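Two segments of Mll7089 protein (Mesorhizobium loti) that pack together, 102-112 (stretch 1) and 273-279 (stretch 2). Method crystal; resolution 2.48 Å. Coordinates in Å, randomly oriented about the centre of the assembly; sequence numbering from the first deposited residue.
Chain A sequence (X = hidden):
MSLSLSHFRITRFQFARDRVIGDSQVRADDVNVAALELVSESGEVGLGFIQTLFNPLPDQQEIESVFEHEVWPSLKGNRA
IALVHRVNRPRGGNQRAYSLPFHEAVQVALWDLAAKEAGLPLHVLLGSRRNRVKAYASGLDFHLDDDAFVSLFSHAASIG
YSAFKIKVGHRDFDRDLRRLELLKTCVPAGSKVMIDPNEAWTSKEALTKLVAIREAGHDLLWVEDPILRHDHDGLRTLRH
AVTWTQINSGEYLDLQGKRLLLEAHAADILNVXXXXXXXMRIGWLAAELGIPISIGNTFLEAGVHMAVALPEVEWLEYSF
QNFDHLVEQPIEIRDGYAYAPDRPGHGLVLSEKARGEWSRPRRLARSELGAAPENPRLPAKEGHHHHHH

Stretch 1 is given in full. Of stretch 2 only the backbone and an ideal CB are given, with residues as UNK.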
# COMPACT_ATOMS: atom_id res chain seq x y z
N PHE A 102 16.88 29.47 -19.53
CA PHE A 102 16.41 30.79 -19.08
C PHE A 102 15.57 30.80 -17.77
O PHE A 102 15.35 31.85 -17.12
CB PHE A 102 15.53 31.41 -20.18
CG PHE A 102 16.25 31.69 -21.48
CD1 PHE A 102 17.44 32.42 -21.50
CD2 PHE A 102 15.71 31.28 -22.69
CE1 PHE A 102 18.06 32.73 -22.69
CE2 PHE A 102 16.33 31.58 -23.89
CZ PHE A 102 17.51 32.29 -23.89
N HIS A 103 15.07 29.64 -17.38
CA HIS A 103 14.12 29.55 -16.29
C HIS A 103 14.65 30.23 -14.99
O HIS A 103 14.01 31.16 -14.50
CB HIS A 103 13.69 28.08 -16.11
CG HIS A 103 12.71 27.86 -15.02
ND1 HIS A 103 11.38 28.20 -15.15
CD2 HIS A 103 12.85 27.32 -13.79
CE1 HIS A 103 10.74 27.88 -14.03
NE2 HIS A 103 11.61 27.35 -13.19
N GLU A 104 15.83 29.82 -14.50
CA GLU A 104 16.40 30.40 -13.29
C GLU A 104 16.68 31.92 -13.39
O GLU A 104 16.23 32.68 -12.54
CB GLU A 104 17.67 29.63 -12.88
CG GLU A 104 18.46 30.23 -11.71
CD GLU A 104 19.48 29.23 -11.09
OE1 GLU A 104 19.62 28.07 -11.59
OE2 GLU A 104 20.15 29.62 -10.08
N ALA A 105 17.39 32.33 -14.44
CA ALA A 105 17.79 33.74 -14.71
C ALA A 105 16.59 34.68 -14.72
O ALA A 105 16.62 35.78 -14.12
CB ALA A 105 18.55 33.82 -16.07
N VAL A 106 15.55 34.25 -15.41
CA VAL A 106 14.32 35.03 -15.45
C VAL A 106 13.78 35.24 -14.06
O VAL A 106 13.41 36.36 -13.73
CB VAL A 106 13.23 34.42 -16.40
CG1 VAL A 106 11.97 35.28 -16.40
CG2 VAL A 106 13.75 34.35 -17.81
N GLN A 107 13.73 34.20 -13.23
CA GLN A 107 13.14 34.33 -11.87
C GLN A 107 13.99 35.23 -10.97
O GLN A 107 13.48 36.04 -10.22
CB GLN A 107 12.88 32.95 -11.20
CG GLN A 107 11.77 32.06 -11.86
CD GLN A 107 11.41 30.74 -11.07
OE1 GLN A 107 11.97 30.43 -10.01
NE2 GLN A 107 10.47 29.98 -11.59
N VAL A 108 15.30 35.09 -11.07
CA VAL A 108 16.22 35.94 -10.35
C VAL A 108 16.14 37.41 -10.79
O VAL A 108 16.05 38.30 -9.95
CB VAL A 108 17.69 35.41 -10.48
CG1 VAL A 108 18.66 36.31 -9.74
CG2 VAL A 108 17.76 34.01 -9.97
N ALA A 109 16.13 37.65 -12.09
CA ALA A 109 15.99 39.02 -12.62
C ALA A 109 14.63 39.64 -12.30
O ALA A 109 14.57 40.77 -11.83
CB ALA A 109 16.24 39.04 -14.08
N LEU A 110 13.54 38.89 -12.50
CA LEU A 110 12.18 39.36 -12.11
C LEU A 110 12.05 39.75 -10.64
O LEU A 110 11.55 40.85 -10.34
CB LEU A 110 11.09 38.35 -12.49
CG LEU A 110 10.78 38.19 -13.96
CD1 LEU A 110 9.69 37.17 -14.14
CD2 LEU A 110 10.40 39.59 -14.58
N TRP A 111 12.49 38.89 -9.72
CA TRP A 111 12.48 39.25 -8.28
C TRP A 111 13.44 40.37 -7.84
O TRP A 111 13.18 41.10 -6.91
CB TRP A 111 12.75 38.03 -7.40
CG TRP A 111 11.63 37.07 -7.31
CD1 TRP A 111 11.43 35.95 -8.10
CD2 TRP A 111 10.53 37.12 -6.41
NE1 TRP A 111 10.30 35.30 -7.71
CE2 TRP A 111 9.72 36.00 -6.67
CE3 TRP A 111 10.14 38.01 -5.39
CZ2 TRP A 111 8.55 35.73 -5.93
CZ3 TRP A 111 8.96 37.74 -4.67
CH2 TRP A 111 8.20 36.61 -4.95
N ASP A 112 14.58 40.46 -8.49
CA ASP A 112 15.49 41.57 -8.26
C ASP A 112 14.78 42.92 -8.61
O ASP A 112 14.75 43.87 -7.82
CB ASP A 112 16.71 41.36 -9.16
CG ASP A 112 17.79 42.39 -8.93
OD1 ASP A 112 17.93 42.81 -7.76
OD2 ASP A 112 18.47 42.77 -9.90
N UNK A 273 18.43 25.05 -5.63
CA UNK A 273 19.30 26.11 -6.16
C UNK A 273 18.60 27.45 -6.16
O UNK A 273 17.97 27.77 -5.19
CB UNK A 273 19.76 25.77 -7.58
N UNK A 274 18.71 28.24 -7.22
CA UNK A 274 18.29 29.64 -7.22
C UNK A 274 17.06 30.01 -8.02
O UNK A 274 16.88 31.18 -8.30
CB UNK A 274 19.45 30.49 -7.74
N UNK A 275 16.20 29.04 -8.37
CA UNK A 275 14.97 29.38 -9.04
C UNK A 275 14.07 30.03 -8.02
O UNK A 275 13.24 29.37 -7.40
CB UNK A 275 14.31 28.15 -9.68
N UNK A 276 14.19 31.33 -7.87
CA UNK A 276 13.55 32.01 -6.74
C UNK A 276 12.12 31.61 -6.49
O UNK A 276 11.80 31.24 -5.38
CB UNK A 276 13.60 33.52 -6.96
N UNK A 277 11.26 31.71 -7.50
CA UNK A 277 9.86 31.39 -7.32
C UNK A 277 9.62 29.91 -7.02
O UNK A 277 8.81 29.59 -6.14
CB UNK A 277 9.08 31.80 -8.57
N UNK A 278 10.29 29.00 -7.73
CA UNK A 278 10.15 27.56 -7.42
C UNK A 278 10.58 27.25 -5.99
O UNK A 278 9.93 26.44 -5.32
CB UNK A 278 10.98 26.72 -8.40
N UNK A 279 11.69 27.88 -5.54
CA UNK A 279 12.26 27.67 -4.20
C UNK A 279 11.37 28.12 -3.08
O UNK A 279 11.23 27.42 -2.06
CB UNK A 279 13.60 28.40 -4.08

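Position 273 lies in the loop before the helix. Its CA-to-CB bond points sideways, and the ideal CB is 4.6 Å from Glu104 OE2. Little of stretch 1 constrains it, so many side chains would fit. The residue is His273. Its ring leads away from stretch 1, and both ring nitrogens are hydrogen-bonded elsewhere in the structure.

At position 274 the ideal CB points toward stretch 1 and falls 2.6 Å from Glu104 OE2. That is a clash, so any side chain would collide with the carboxylate in its present place. Glycine suits best, and the residue is Gly274. Glu104 OE2 comes to 3.4 Å from Gly274 CA.

Position 275 stands right before the helix, at the N-cap, with phi/psi of -72/88. Its CB points sideways and is tight against Gln107 OE1, at 3.3 Å. His103 and Glu104 lie nearby, so a polar or flexible chain would suit, including the usual capping residues Ser, Thr, Asp and Asn. The residue is Gln275. Its CG lies 3.9 Å from His103 CD2, and its NE2 is 3.5 Å from Glu104 OE1.

Position 276 opens the helix and points toward stretch 1. Its ideal CB is 3.4 Å from Trp111 CD1, with Val108 close by. The surroundings favour a compact apolar residue: Val, Ile or Ala. The residue is Val276, chi1 t. Its CG1 sits over the face of the indole, 3.6 Å from the centroid of the Trp111 five-membered ring, in a CH-pi contact. Its CG2 meets Val108 CG2 at 4.0 Å.

Position 277 also points toward stretch 1. The ideal CB is 3.8 Å from Trp111 NE1, an indole donor. A small side chain with an acceptor would answer it, such as Ser or Thr; Asn or Asp might also reach. The residue is Thr277, chi1 m. Trp111 NE1 donates to Thr277 OG1 at 2.7 Å, with OG1 at the ring edge, near its plane.

At position 278 CB points sideways, 4.9 Å from His103 NE2 and 4.2 Å from Gln107 OE1. The Gln107 amide and the imidazole can both offer donors, which favours Asp, Asn or Glu. The residue is Asp278. His103 NE2 donates to Asp278 OD2 at 2.7 Å, and Gln107 NE2 donates to Asp278 OD1 at 2.8 Å. Asp278 N in turn donates to Gln107 OE1 at 3.2 Å.

Position 279 has nothing of stretch 1 within 5.5 Å of its ideal CB. The choice is open here; the residue is Val279.

Stretch 2 (273-279) HGQVTDV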
# COMPACT_ATOMS: atom_id res chain seq x y z
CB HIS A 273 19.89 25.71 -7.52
CG HIS A 273 20.96 24.68 -7.38
ND1 HIS A 273 22.28 25.00 -7.13
CD2 HIS A 273 20.90 23.32 -7.36
CE1 HIS A 273 22.99 23.89 -7.00
NE2 HIS A 273 22.18 22.86 -7.15
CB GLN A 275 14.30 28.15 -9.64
CG GLN A 275 15.13 27.45 -10.68
CD GLN A 275 16.18 26.54 -10.07
OE1 GLN A 275 16.34 26.46 -8.82
NE2 GLN A 275 16.94 25.87 -10.93
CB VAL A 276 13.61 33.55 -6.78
CG1 VAL A 276 12.99 34.13 -5.48
CG2 VAL A 276 14.99 34.02 -7.03
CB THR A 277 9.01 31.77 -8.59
OG1 THR A 277 9.29 33.12 -8.99
CG2 THR A 277 7.48 31.59 -8.29
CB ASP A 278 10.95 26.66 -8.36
CG ASP A 278 10.69 26.91 -9.82
OD1 ASP A 278 9.74 27.66 -10.16
OD2 ASP A 278 11.44 26.35 -10.66
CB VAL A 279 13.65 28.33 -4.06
CG1 VAL A 279 14.14 28.30 -2.63
CG2 VAL A 279 14.65 27.61 -4.96
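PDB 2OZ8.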